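Local atomic coordinates of lovastatin nonaketide synthase mokA (Monascus pilosus, PDB entry 6AD3), a protein that catalyses the iterative nine-step polyketide assembly of the first stage of monacolin K (lovastatin) biosynthesis, the chain described here being its condensation domain. Residues A[124-129]-A[220-225]; A[206-211]-A[460-465]; A[318-321]-A[326-329]. The protein carries 1 engineered substitution. All blocks are in the same frame, centred on the assembly; numbering follows the deposited sequence.

Contact 1 (A[124-129]-A[220-225]); sequences RRHEIF and FVEASQ
Glu222, on helix 213-227, carries the whole of its side of this contact, reaching Arg125, the last residue of helix 112-125, and His126 just beyond it. The charged part is a salt bridge with Arg125. It rests on NH2 of Arg125, which gives a nearly straight hydrogen bond to OE1 of Glu222 (3.2 Å, 169°). A less certain second prong runs from NE of Arg125 to OE2 of Glu222 at 3.1 Å, OE2 being modelled too close to the His126 ring. The acceptor OE1 is near the guanidinium plane but is met from above the carboxylate plane, the two planes being 64° apart. Among the polar links round the pair, NH1 of Arg125 bonds to the carbonyl of Asp233, and ND1 of His126 to the carbonyl of Val122, one turn back. In condensation domains the helix bearing Glu222 follows the loop of the HHxxxDG motif; the bridge joins this helix to helix 112-125, which arrives from strand 100-107. As for packing, the His126 ring turns an edge to the carboxylate, with Val236 and Met366 against it, while Arg125 also lies on Leu232 and Val236 and Glu222 touches Val122.

Contact 2 (A[206-211]-A[460-465]); sequences YHRFVG and TRERTP
Arg208 and Glu462 meet with their side chains crossing at about a right angle. The guanidinium and carboxylate planes are turned 81° apart, and a single N-H makes the ion pair: NH1 of Arg208 donates to OE2 of Glu462 at 2.9 Å, a somewhat bent bond (150°). The carboxylate oxygen lies near the guanidinium plane, while NH1 stands well above the carboxylate plane. Bends at chi2 and chi3 fold the arginine, bringing CD of Arg208 to the oxygen end of the carboxylate, 3.5 Å from both OE1 and OE2 of Glu462. The far edge of the guanidinium is fixed from its own loop, NH2 of Arg208 donating to O of Gly211 at 2.8 Å, and a cation-pi contact with Phe368 adds a further hold. A water accepts from NH1 of Arg208 (3.0 Å) and, weakly, from NH2 of Arg461. The loop sequence His-Arg-Phe-Val-Gly matches the start of the HHxxxDG motif of condensation domains, with Arg208 where the second histidine is usual. Residues 206-211 link strand 199-206 to helix 213-227, Arg208 leaning on helix 80-91 through Ala85. Residues 460-465 leave strand 453-460, an edge strand of the same five-stranded sheet, for strand 468-473 in a separate, six-stranded sheet.

Contact 3 (A[318-321]-A[326-329]); sequences ERSR and TPMQ
Ser320 is the side chain with which helix 310-322 meets the beginning of helix 327-343, and its two side-chain atoms make quite different contacts. CB, pointing at the other segment, lies against the Thr326-Pro327 peptide: CB of Ser320 is 3.7 Å from C of Thr326, with N and CD of Pro327 only slightly further off. This is van der Waals packing of a small side chain on a flat peptide and the proline beside it. One bond further, OG sits beside the backbone N of its own residue (chi1 -67°), a torsion that directs it back along the helix, where it hydrogen-bonds to the carbonyl O of Ile316, one turn earlier. OG of Ser320 also passes 3.6 Å from CA of Pro327, and OG of Ser320 is equally far, 3.6 Å, from O of Thr326. The polar partner of the hydroxyl is thus within its own helix, and what it offers across the contact is bulk. No hydrogen bond joins the two segments; the small serine lets the backbones come close, CA of Ser320 lying 5.3 Å from CA of Thr326. On the other segment, Met328 points away, packing on Phe437 and Tyr439 of strand 435-440. Thr326, whose carbonyl side faces the serine, turns its side chain to a separate task. OG1 of Thr326 accepts from N of Gln329 (3.2 Å), and N of Thr326 donates to OE1 of Gln329 (2.9 Å, 165°), the donor standing above the amide carbonyl plane. These reciprocal bonds between N-cap and third helical residue form a capping box, here with proline as first residue of the helix, opening the second member of a closely connected helix pair.

How the contacts relate
Contacts 1 and 2 involve consecutive elements: 206-211 leads into helix 213-227, which holds 220-225, and the two contacts touch where CE1 of Phe129 lies 3.5 Å from O of Val210. Contact 1 is buried although remote from the chain's centre, and contact 2, only partly buried, is the most central of the three. Both rest on an arginine-glutamate salt bridge, but one joins two helices whereas the other joins loops leaving two strands of one sheet that are separated by strand 100-107. Contact 3, also partly buried and peripheral, stays apart, its nearest atoms about 13 Å from contact 2 and about 21 Å from contact 1; neutral packing between sequence neighbours replaces long-range charge pairing.

Contact 1 (A[124-129]-A[220-225])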
ATOM      1  N   ARG A 124       4.831 -20.766  11.689  1.00 18.08           N
ATOM      2  CA  ARG A 124       5.417 -22.008  11.225  1.00 19.61           C
ATOM      3  C   ARG A 124       5.042 -22.372   9.787  1.00 20.88           C
ATOM      4  O   ARG A 124       5.892 -22.893   9.033  1.00 18.19           O
ATOM      5  CB  ARG A 124       4.986 -23.143  12.142  1.00 25.08           C
ATOM      6  CG  ARG A 124       5.361 -24.511  11.670  1.00 33.36           C
ATOM      7  CD  ARG A 124       5.271 -25.496  12.842  1.00 50.65           C
ATOM      8  NE  ARG A 124       4.038 -25.304  13.621  1.00 56.49           N
ATOM      9  CZ  ARG A 124       3.956 -24.687  14.811  1.00 51.88           C
ATOM     10  NH1 ARG A 124       5.041 -24.204  15.427  1.00 47.53           N
ATOM     11  NH2 ARG A 124       2.773 -24.557  15.389  1.00 31.91           N
ATOM     12  N   ARG A 125       3.791 -22.113   9.398  1.00 17.13           N
ATOM     13  CA  ARG A 125       3.301 -22.501   8.066  1.00 18.00           C
ATOM     14  C   ARG A 125       4.048 -21.858   6.935  1.00 15.99           C
ATOM     15  O   ARG A 125       4.168 -22.454   5.838  1.00 17.73           O
ATOM     16  CB  ARG A 125       1.788 -22.162   7.919  1.00 22.85           C
ATOM     17  CG  ARG A 125       0.888 -23.316   8.338  1.00 28.32           C
ATOM     18  CD  ARG A 125      -0.547 -22.855   8.535  1.00 26.41           C
ATOM     19  NE  ARG A 125      -1.097 -22.305   7.303  1.00 25.87           N
ATOM     20  CZ  ARG A 125      -1.487 -23.039   6.266  1.00 25.00           C
ATOM     21  NH1 ARG A 125      -1.490 -24.387   6.342  1.00 21.07           N
ATOM     22  NH2 ARG A 125      -2.019 -22.444   5.242  1.00 37.32           N
ATOM     23  N   HIS A 126       4.384 -20.576   7.102  1.00 14.41           N
ATOM     24  CA  HIS A 126       4.846 -19.749   5.994  1.00 14.57           C
ATOM     25  C   HIS A 126       6.334 -19.446   6.109  1.00 15.38           C
ATOM     26  O   HIS A 126       6.781 -18.761   7.033  1.00 15.65           O
ATOM     27  CB  HIS A 126       4.045 -18.451   5.955  1.00 14.43           C
ATOM     28  CG  HIS A 126       2.600 -18.664   5.674  1.00 14.16           C
ATOM     29  ND1 HIS A 126       1.656 -18.821   6.673  1.00 18.54           N
ATOM     30  CD2 HIS A 126       1.988 -19.018   4.529  1.00 12.27           C
ATOM     31  CE1 HIS A 126       0.487 -19.103   6.119  1.00 13.07           C
ATOM     32  NE2 HIS A 126       0.661 -19.184   4.816  1.00 17.90           N
ATOM     33  N   GLU A 127       7.065 -19.879   5.108  1.00 14.44           N
ATOM     34  CA  GLU A 127       8.490 -19.667   5.053  1.00 14.19           C
ATOM     35  C   GLU A 127       8.866 -18.202   5.228  1.00 14.81           C
ATOM     36  O   GLU A 127       9.844 -17.895   5.885  1.00 13.99           O
ATOM     37  CB  GLU A 127       9.039 -20.191   3.734  1.00 15.63           C
ATOM     38  CG  GLU A 127       9.221 -21.685   3.702  1.00 17.38           C
ATOM     39  CD  GLU A 127       9.681 -22.202   2.355  1.00 19.52           C
ATOM     40  OE1 GLU A 127      10.125 -21.425   1.516  1.00 17.51           O
ATOM     41  OE2 GLU A 127       9.785 -23.419   2.233  1.00 22.00           O
ATOM     42  N   ILE A 128       8.096 -17.301   4.626  1.00 13.27           N
ATOM     43  CA  ILE A 128       8.437 -15.876   4.617  1.00 12.65           C
ATOM     44  C   ILE A 128       8.379 -15.294   6.045  1.00 14.28           C
ATOM     45  O   ILE A 128       9.016 -14.308   6.326  1.00 14.41           O
ATOM     46  CB  ILE A 128       7.526 -15.087   3.629  1.00 13.56           C
ATOM     47  CG1 ILE A 128       8.012 -13.648   3.440  1.00 13.84           C
ATOM     48  CG2 ILE A 128       6.085 -15.061   4.094  1.00 14.67           C
ATOM     49  CD1 ILE A 128       9.427 -13.533   2.908  1.00 15.72           C
ATOM     50  N   PHE A 129       7.722 -16.012   6.971  1.00 12.64           N
ATOM     51  CA  PHE A 129       7.682 -15.586   8.364  1.00 13.66           C
ATOM     52  C   PHE A 129       8.784 -16.243   9.180  1.00 13.65           C
ATOM     53  O   PHE A 129       8.883 -16.003  10.409  1.00 16.62           O
ATOM     54  CB  PHE A 129       6.307 -15.875   8.994  1.00 12.84           C
ATOM     55  CG  PHE A 129       5.174 -15.121   8.355  1.00 12.21           C
ATOM     56  CD1 PHE A 129       5.399 -13.938   7.650  1.00 13.21           C
ATOM     57  CD2 PHE A 129       3.878 -15.609   8.437  1.00 12.70           C
ATOM     58  CE1 PHE A 129       4.350 -13.254   7.062  1.00 13.94           C
ATOM     59  CE2 PHE A 129       2.824 -14.909   7.877  1.00 13.84           C
ATOM     60  CZ  PHE A 129       3.051 -13.754   7.171  1.00 12.84           C
ATOM     61  N   PHE A 220      -5.030 -12.611   9.553  1.00 15.87           N
ATOM     62  CA  PHE A 220      -6.233 -12.570  10.370  1.00 15.77           C
ATOM     63  C   PHE A 220      -7.095 -13.784  10.037  1.00 15.10           C
ATOM     64  O   PHE A 220      -7.577 -14.477  10.917  1.00 16.42           O
ATOM     65  CB  PHE A 220      -7.033 -11.291  10.115  1.00 17.55           C
ATOM     66  CG  PHE A 220      -6.648 -10.100  10.985  1.00 28.63           C
ATOM     67  CD1 PHE A 220      -5.532  -9.285  10.662  1.00 29.49           C
ATOM     68  CD2 PHE A 220      -7.540  -9.620  11.970  1.00 30.48           C
ATOM     69  CE1 PHE A 220      -5.279  -8.058  11.354  1.00 35.42           C
ATOM     70  CE2 PHE A 220      -7.298  -8.369  12.620  1.00 31.94           C
ATOM     71  CZ  PHE A 220      -6.272  -7.510  12.195  1.00 25.51           C
ATOM     72  N   VAL A 221      -7.320 -14.022   8.756  1.00 14.40           N
ATOM     73  CA  VAL A 221      -8.174 -15.116   8.327  1.00 16.68           C
ATOM     74  C   VAL A 221      -7.641 -16.502   8.737  1.00 17.00           C
ATOM     75  O   VAL A 221      -8.395 -17.352   9.194  1.00 17.13           O
ATOM     76  CB  VAL A 221      -8.436 -15.004   6.793  1.00 15.91           C
ATOM     77  CG1 VAL A 221      -8.976 -16.292   6.238  1.00 21.76           C
ATOM     78  CG2 VAL A 221      -9.363 -13.855   6.537  1.00 17.57           C
ATOM     79  N   GLU A 222      -6.332 -16.726   8.598  1.00 13.90           N
ATOM     80  CA  GLU A 222      -5.741 -17.982   9.037  1.00 14.75           C
ATOM     81  C   GLU A 222      -5.819 -18.140  10.538  1.00 14.78           C
ATOM     82  O   GLU A 222      -6.197 -19.205  11.032  1.00 15.95           O
ATOM     83  CB  GLU A 222      -4.307 -18.134   8.541  1.00 14.31           C
ATOM     84  CG  GLU A 222      -4.211 -18.418   7.032  1.00 14.73           C
ATOM     85  CD  GLU A 222      -2.861 -19.017   6.593  1.00 16.89           C
ATOM     86  OE1 GLU A 222      -2.758 -19.347   5.409  1.00 19.38           O
ATOM     87  OE2 GLU A 222      -1.988 -19.294   7.431  1.00 17.48           O
ATOM     88  N   ALA A 223      -5.527 -17.070  11.263  1.00 15.26           N
ATOM     89  CA  ALA A 223      -5.532 -17.109  12.719  1.00 16.81           C
ATOM     90  C   ALA A 223      -6.944 -17.344  13.282  1.00 17.27           C
ATOM     91  O   ALA A 223      -7.122 -18.178  14.170  1.00 17.10           O
ATOM     92  CB  ALA A 223      -4.964 -15.817  13.277  1.00 17.16           C
ATOM     93  N   SER A 224      -7.933 -16.729  12.654  1.00 15.55           N
ATOM     94  CA  SER A 224      -9.330 -16.917  13.020  1.00 17.19           C
ATOM     95  C   SER A 224      -9.742 -18.370  12.829  1.00 18.84           C
ATOM     96  O   SER A 224     -10.397 -18.971  13.715  1.00 18.29           O
ATOM     97  CB  SER A 224     -10.226 -16.025  12.156  1.00 19.25           C
ATOM     98  OG  SER A 224     -11.615 -16.227  12.461  1.00 18.87           O
ATOM     99  N   GLN A 225      -9.467 -18.897  11.640  1.00 16.61           N
ATOM    100  CA  GLN A 225      -9.859 -20.274  11.340  1.00 15.69           C
ATOM    101  C   GLN A 225      -9.176 -21.232  12.298  1.00 17.95           C
ATOM    102  O   GLN A 225      -9.810 -22.137  12.836  1.00 19.68           O
ATOM    103  CB  GLN A 225      -9.510 -20.632   9.910  1.00 16.56           C
ATOM    104  CG  GLN A 225     -10.434 -20.026   8.899  1.00 18.09           C
ATOM    105  CD  GLN A 225     -10.055 -20.407   7.526  1.00 20.83           C
ATOM    106  OE1 GLN A 225     -10.596 -21.370   6.962  1.00 22.58           O
ATOM    107  NE2 GLN A 225      -9.060 -19.724   6.998  1.00 21.55           N
TER

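Contact 2 (A[206-211]-A[460-465])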
ATOM      1  N   TYR A 206       4.849  -5.352  10.455  1.00 12.29           N
ATOM      2  CA  TYR A 206       5.719  -6.038   9.512  1.00 12.11           C
ATOM      3  C   TYR A 206       6.737  -5.132   8.880  1.00 13.71           C
ATOM      4  O   TYR A 206       6.457  -3.984   8.492  1.00 13.67           O
ATOM      5  CB  TYR A 206       4.930  -6.775   8.426  1.00 13.73           C
ATOM      6  CG  TYR A 206       3.975  -5.914   7.627  1.00 12.91           C
ATOM      7  CD1 TYR A 206       2.705  -5.644   8.096  1.00 12.50           C
ATOM      8  CD2 TYR A 206       4.304  -5.492   6.325  1.00 12.86           C
ATOM      9  CE1 TYR A 206       1.801  -4.914   7.325  1.00 12.20           C
ATOM     10  CE2 TYR A 206       3.412  -4.792   5.553  1.00 14.18           C
ATOM     11  CZ  TYR A 206       2.183  -4.480   6.057  1.00 13.62           C
ATOM     12  OH  TYR A 206       1.303  -3.775   5.291  1.00 16.34           O
ATOM     13  N   HIS A 207       7.955  -5.672   8.775  1.00 12.97           N
ATOM     14  CA  HIS A 207       8.933  -5.149   7.853  1.00 13.46           C
ATOM     15  C   HIS A 207       8.383  -5.256   6.449  1.00 12.13           C
ATOM     16  O   HIS A 207       7.645  -6.192   6.122  1.00 13.03           O
ATOM     17  CB  HIS A 207      10.257  -5.891   7.978  1.00 13.06           C
ATOM     18  CG  HIS A 207      11.366  -5.265   7.195  1.00 14.73           C
ATOM     19  ND1 HIS A 207      12.269  -4.370   7.733  1.00 18.13           N
ATOM     20  CD2 HIS A 207      11.718  -5.422   5.906  1.00 13.63           C
ATOM     21  CE1 HIS A 207      13.100  -3.975   6.796  1.00 13.53           C
ATOM     22  NE2 HIS A 207      12.773  -4.577   5.672  1.00 18.48           N
ATOM     23  N   ARG A 208       8.761  -4.290   5.606  1.00 11.68           N
ATOM     24  CA  ARG A 208       8.336  -4.256   4.199  1.00 12.33           C
ATOM     25  C   ARG A 208       8.533  -5.589   3.490  1.00 13.59           C
ATOM     26  O   ARG A 208       7.722  -5.957   2.670  1.00 13.48           O
ATOM     27  CB  ARG A 208       9.104  -3.169   3.475  1.00 14.46           C
ATOM     28  CG  ARG A 208       8.946  -3.103   1.950  1.00 14.52           C
ATOM     29  CD  ARG A 208       7.636  -2.522   1.520  1.00 13.22           C
ATOM     30  NE  ARG A 208       6.507  -3.424   1.741  1.00 14.00           N
ATOM     31  CZ  ARG A 208       5.237  -3.091   1.566  1.00 13.61           C
ATOM     32  NH1 ARG A 208       4.915  -1.873   1.196  1.00 13.34           N
ATOM     33  NH2 ARG A 208       4.269  -3.972   1.771  1.00 12.33           N
ATOM     34  N   PHE A 209       9.651  -6.265   3.744  1.00 12.23           N
ATOM     35  CA  PHE A 209      10.009  -7.390   2.944  1.00 13.81           C
ATOM     36  C   PHE A 209       9.072  -8.615   3.118  1.00 13.18           C
ATOM     37  O   PHE A 209       9.155  -9.559   2.309  1.00 14.36           O
ATOM     38  CB  PHE A 209      11.438  -7.851   3.248  1.00 14.96           C
ATOM     39  CG  PHE A 209      12.527  -6.899   2.827  1.00 14.72           C
ATOM     40  CD1 PHE A 209      12.258  -5.769   2.087  1.00 16.40           C
ATOM     41  CD2 PHE A 209      13.840  -7.121   3.255  1.00 16.30           C
ATOM     42  CE1 PHE A 209      13.237  -4.866   1.818  1.00 16.63           C
ATOM     43  CE2 PHE A 209      14.825  -6.205   2.973  1.00 18.52           C
ATOM     44  CZ  PHE A 209      14.536  -5.109   2.205  1.00 18.67           C
ATOM     45  N   VAL A 210       8.277  -8.657   4.188  1.00 12.87           N
ATOM     46  CA  VAL A 210       7.531  -9.884   4.570  1.00 12.65           C
ATOM     47  C   VAL A 210       6.022  -9.764   4.510  1.00 13.10           C
ATOM     48  O   VAL A 210       5.329 -10.732   4.792  1.00 13.78           O
ATOM     49  CB  VAL A 210       7.949 -10.458   5.938  1.00 13.17           C
ATOM     50  CG1 VAL A 210       9.458 -10.765   5.933  1.00 13.75           C
ATOM     51  CG2 VAL A 210       7.614  -9.478   7.072  1.00 13.88           C
ATOM     52  N   GLY A 211       5.520  -8.584   4.164  1.00 10.98           N
ATOM     53  CA  GLY A 211       4.089  -8.381   4.159  1.00 11.72           C
ATOM     54  C   GLY A 211       3.549  -7.342   3.226  1.00 12.40           C
ATOM     55  O   GLY A 211       4.288  -6.719   2.453  1.00 11.95           O
ATOM     56  N   THR A 460      -0.741   2.446  10.102  1.00 14.59           N
ATOM     57  CA  THR A 460       0.428   3.284   9.808  1.00 14.60           C
ATOM     58  C   THR A 460       1.349   2.507   8.842  1.00 13.73           C
ATOM     59  O   THR A 460       2.199   1.723   9.251  1.00 15.07           O
ATOM     60  CB  THR A 460       1.184   3.677  11.105  1.00 15.17           C
ATOM     61  OG1 THR A 460       0.256   4.240  12.048  1.00 15.74           O
ATOM     62  CG2 THR A 460       2.271   4.641  10.816  1.00 16.32           C
ATOM     63  N   ARG A 461       1.152   2.746   7.562  1.00 13.13           N
ATOM     64  CA  ARG A 461       1.978   2.159   6.526  1.00 13.71           C
ATOM     65  C   ARG A 461       3.282   2.946   6.382  1.00 15.45           C
ATOM     66  O   ARG A 461       3.365   4.111   6.802  1.00 13.83           O
ATOM     67  CB  ARG A 461       1.218   2.207   5.200  1.00 14.26           C
ATOM     68  CG  ARG A 461      -0.017   1.347   5.191  1.00 14.93           C
ATOM     69  CD  ARG A 461      -0.754   1.433   3.863  1.00 17.51           C
ATOM     70  NE  ARG A 461       0.027   0.852   2.795  1.00 19.44           N
ATOM     71  CZ  ARG A 461      -0.361   0.821   1.522  1.00 22.96           C
ATOM     72  NH1 ARG A 461      -1.528   1.323   1.167  1.00 18.18           N
ATOM     73  NH2 ARG A 461       0.439   0.315   0.610  1.00 22.12           N
ATOM     74  N   GLU A 462       4.275   2.322   5.767  1.00 15.32           N
ATOM     75  CA  GLU A 462       5.552   2.950   5.505  1.00 13.85           C
ATOM     76  C   GLU A 462       5.369   4.279   4.825  1.00 14.25           C
ATOM     77  O   GLU A 462       4.452   4.452   4.039  1.00 13.09           O
ATOM     78  CB  GLU A 462       6.430   2.060   4.609  1.00 13.56           C
ATOM     79  CG  GLU A 462       5.818   1.793   3.228  1.00 14.76           C
ATOM     80  CD  GLU A 462       6.735   1.054   2.283  1.00 18.37           C
ATOM     81  OE1 GLU A 462       7.879   0.751   2.677  1.00 18.24           O
ATOM     82  OE2 GLU A 462       6.270   0.670   1.185  1.00 14.70           O
ATOM     83  N   ARG A 463       6.338   5.168   5.030  1.00 12.39           N
ATOM     84  CA  ARG A 463       6.422   6.391   4.233  1.00 14.17           C
ATOM     85  C   ARG A 463       6.786   6.035   2.808  1.00 15.06           C
ATOM     86  O   ARG A 463       7.352   4.968   2.551  1.00 14.75           O
ATOM     87  CB  ARG A 463       7.480   7.342   4.792  1.00 14.99           C
ATOM     88  CG  ARG A 463       7.142   7.867   6.173  1.00 14.78           C
ATOM     89  CD  ARG A 463       8.152   8.927   6.617  1.00 15.60           C
ATOM     90  NE  ARG A 463       7.956   9.316   8.010  1.00 17.90           N
ATOM     91  CZ  ARG A 463       8.800  10.101   8.690  1.00 19.95           C
ATOM     92  NH1 ARG A 463       9.855  10.667   8.089  1.00 19.39           N
ATOM     93  NH2 ARG A 463       8.518  10.431   9.939  1.00 21.95           N
ATOM     94  N   THR A 464       6.365   6.910   1.894  1.00 14.72           N
ATOM     95  CA  THR A 464       6.666   6.787   0.482  1.00 14.55           C
ATOM     96  C   THR A 464       7.027   8.180  -0.035  1.00 12.82           C
ATOM     97  O   THR A 464       6.789   9.170   0.653  1.00 12.50           O
ATOM     98  CB  THR A 464       5.472   6.219  -0.315  1.00 11.94           C
ATOM     99  OG1 THR A 464       4.449   7.200  -0.409  1.00 12.51           O
ATOM    100  CG2 THR A 464       4.910   5.006   0.328  1.00 13.89           C
ATOM    101  N   PRO A 465       7.610   8.260  -1.236  1.00 12.73           N
ATOM    102  CA  PRO A 465       8.099   9.543  -1.720  1.00 14.43           C
ATOM    103  C   PRO A 465       7.033  10.396  -2.392  1.00 14.86           C
ATOM    104  O   PRO A 465       7.325  11.526  -2.826  1.00 14.89           O
ATOM    105  CB  PRO A 465       9.159   9.144  -2.747  1.00 15.66           C
ATOM    106  CG  PRO A 465       8.688   7.849  -3.242  1.00 15.45           C
ATOM    107  CD  PRO A 465       8.153   7.155  -2.027  1.00 14.48           C
TER
HETATM  108  O   HOH W   1       2.129  -2.422   0.261  1.00 21.73           O

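Contact 3 (A[318-321]-A[326-329])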
ATOM      1  N   GLU A 318     -24.390   3.179  -8.200  1.00 20.53           N
ATOM      2  CA  GLU A 318     -25.443   3.198  -9.248  1.00 20.68           C
ATOM      3  C   GLU A 318     -24.901   3.693 -10.571  1.00 20.23           C
ATOM      4  O   GLU A 318     -25.138   3.084 -11.615  1.00 21.83           O
ATOM      5  CB  GLU A 318     -26.648   4.053  -8.819  1.00 23.75           C
ATOM      6  CG  GLU A 318     -27.314   3.516  -7.576  1.00 29.78           C
ATOM      7  CD  GLU A 318     -27.683   2.039  -7.708  1.00 35.73           C
ATOM      8  OE1 GLU A 318     -26.956   1.160  -7.151  1.00 48.84           O
ATOM      9  OE2 GLU A 318     -28.611   1.762  -8.468  1.00 38.97           O
ATOM     10  N   ARG A 319     -24.266   4.862 -10.555  1.00 19.18           N
ATOM     11  CA  ARG A 319     -23.796   5.499 -11.782  1.00 22.16           C
ATOM     12  C   ARG A 319     -22.606   4.697 -12.405  1.00 18.46           C
ATOM     13  O   ARG A 319     -22.522   4.586 -13.599  1.00 17.80           O
ATOM     14  CB  ARG A 319     -23.407   6.984 -11.534  1.00 24.12           C
ATOM     15  CG  ARG A 319     -24.517   7.918 -10.942  1.00 28.23           C
ATOM     16  CD  ARG A 319     -25.949   7.661 -11.402  1.00 33.05           C
ATOM     17  NE  ARG A 319     -26.203   8.143 -12.772  1.00 35.04           N
ATOM     18  CZ  ARG A 319     -26.696   9.335 -13.086  1.00 30.85           C
ATOM     19  NH1 ARG A 319     -27.010  10.244 -12.144  1.00 26.78           N
ATOM     20  NH2 ARG A 319     -26.770   9.669 -14.361  1.00 32.71           N
ATOM     21  N   SER A 320     -21.776   4.077 -11.573  1.00 18.66           N
ATOM     22  CA  SER A 320     -20.739   3.172 -12.055  1.00 21.43           C
ATOM     23  C   SER A 320     -21.347   1.999 -12.855  1.00 20.24           C
ATOM     24  O   SER A 320     -21.016   1.778 -14.026  1.00 22.32           O
ATOM     25  CB  SER A 320     -19.899   2.666 -10.886  1.00 20.26           C
ATOM     26  OG  SER A 320     -19.163   3.762 -10.356  1.00 18.89           O
ATOM     27  N   ARG A 321     -22.331   1.351 -12.271  1.00 20.35           N
ATOM     28  CA  ARG A 321     -22.964   0.245 -12.944  1.00 25.85           C
ATOM     29  C   ARG A 321     -23.549   0.715 -14.248  1.00 24.30           C
ATOM     30  O   ARG A 321     -23.443   0.043 -15.247  1.00 24.79           O
ATOM     31  CB  ARG A 321     -24.033  -0.421 -12.072  1.00 27.69           C
ATOM     32  CG  ARG A 321     -24.694  -1.602 -12.796  1.00 36.43           C
ATOM     33  CD  ARG A 321     -25.927  -2.131 -12.084  1.00 33.00           C
ATOM     34  NE  ARG A 321     -25.850  -1.803 -10.690  1.00 45.68           N
ATOM     35  CZ  ARG A 321     -26.541  -0.837 -10.109  1.00 41.23           C
ATOM     36  NH1 ARG A 321     -27.575  -0.279 -10.736  1.00 38.17           N
ATOM     37  NH2 ARG A 321     -26.298  -0.552  -8.838  1.00 45.59           N
ATOM     38  N   THR A 326     -16.656   0.215 -12.616  1.00 21.75           N
ATOM     39  CA  THR A 326     -16.666  -0.153 -11.205  1.00 19.45           C
ATOM     40  C   THR A 326     -16.559   1.103 -10.334  1.00 18.28           C
ATOM     41  O   THR A 326     -16.024   2.103 -10.760  1.00 17.77           O
ATOM     42  CB  THR A 326     -15.469  -1.052 -10.858  1.00 21.13           C
ATOM     43  OG1 THR A 326     -14.269  -0.304 -11.021  1.00 18.67           O
ATOM     44  CG2 THR A 326     -15.411  -2.287 -11.770  1.00 22.10           C
ATOM     45  N   PRO A 327     -16.982   1.010  -9.066  1.00 18.77           N
ATOM     46  CA  PRO A 327     -16.796   2.145  -8.163  1.00 17.58           C
ATOM     47  C   PRO A 327     -15.314   2.558  -8.088  1.00 16.37           C
ATOM     48  O   PRO A 327     -15.014   3.734  -8.075  1.00 15.86           O
ATOM     49  CB  PRO A 327     -17.280   1.591  -6.817  1.00 19.70           C
ATOM     50  CG  PRO A 327     -18.402   0.660  -7.230  1.00 19.40           C
ATOM     51  CD  PRO A 327     -17.888  -0.008  -8.498  1.00 19.56           C
ATOM     52  N   MET A 328     -14.404   1.599  -8.053  1.00 16.16           N
ATOM     53  CA  MET A 328     -12.972   1.951  -8.051  1.00 16.73           C
ATOM     54  C   MET A 328     -12.622   2.902  -9.172  1.00 18.17           C
ATOM     55  O   MET A 328     -11.956   3.920  -8.951  1.00 16.72           O
ATOM     56  CB  MET A 328     -12.082   0.720  -8.168  1.00 17.52           C
ATOM     57  CG  MET A 328     -10.592   1.073  -8.018  1.00 18.17           C
ATOM     58  SD  MET A 328      -9.781   1.560  -9.575  1.00 22.15           S
ATOM     59  CE  MET A 328      -9.161  -0.025 -10.135  1.00 24.17           C
ATOM     60  N   GLN A 329     -13.142   2.630 -10.361  1.00 16.46           N
ATOM     61  CA  GLN A 329     -12.821   3.453 -11.505  1.00 16.70           C
ATOM     62  C   GLN A 329     -13.421   4.838 -11.400  1.00 17.06           C
ATOM     63  O   GLN A 329     -12.811   5.795 -11.821  1.00 15.15           O
ATOM     64  CB  GLN A 329     -13.253   2.781 -12.779  1.00 16.72           C
ATOM     65  CG  GLN A 329     -12.435   1.544 -13.084  1.00 18.26           C
ATOM     66  CD  GLN A 329     -13.181   0.517 -13.947  1.00 20.45           C
ATOM     67  OE1 GLN A 329     -14.356   0.684 -14.280  1.00 20.63           O
ATOM     68  NE2 GLN A 329     -12.542  -0.613 -14.157  1.00 20.14           N
TER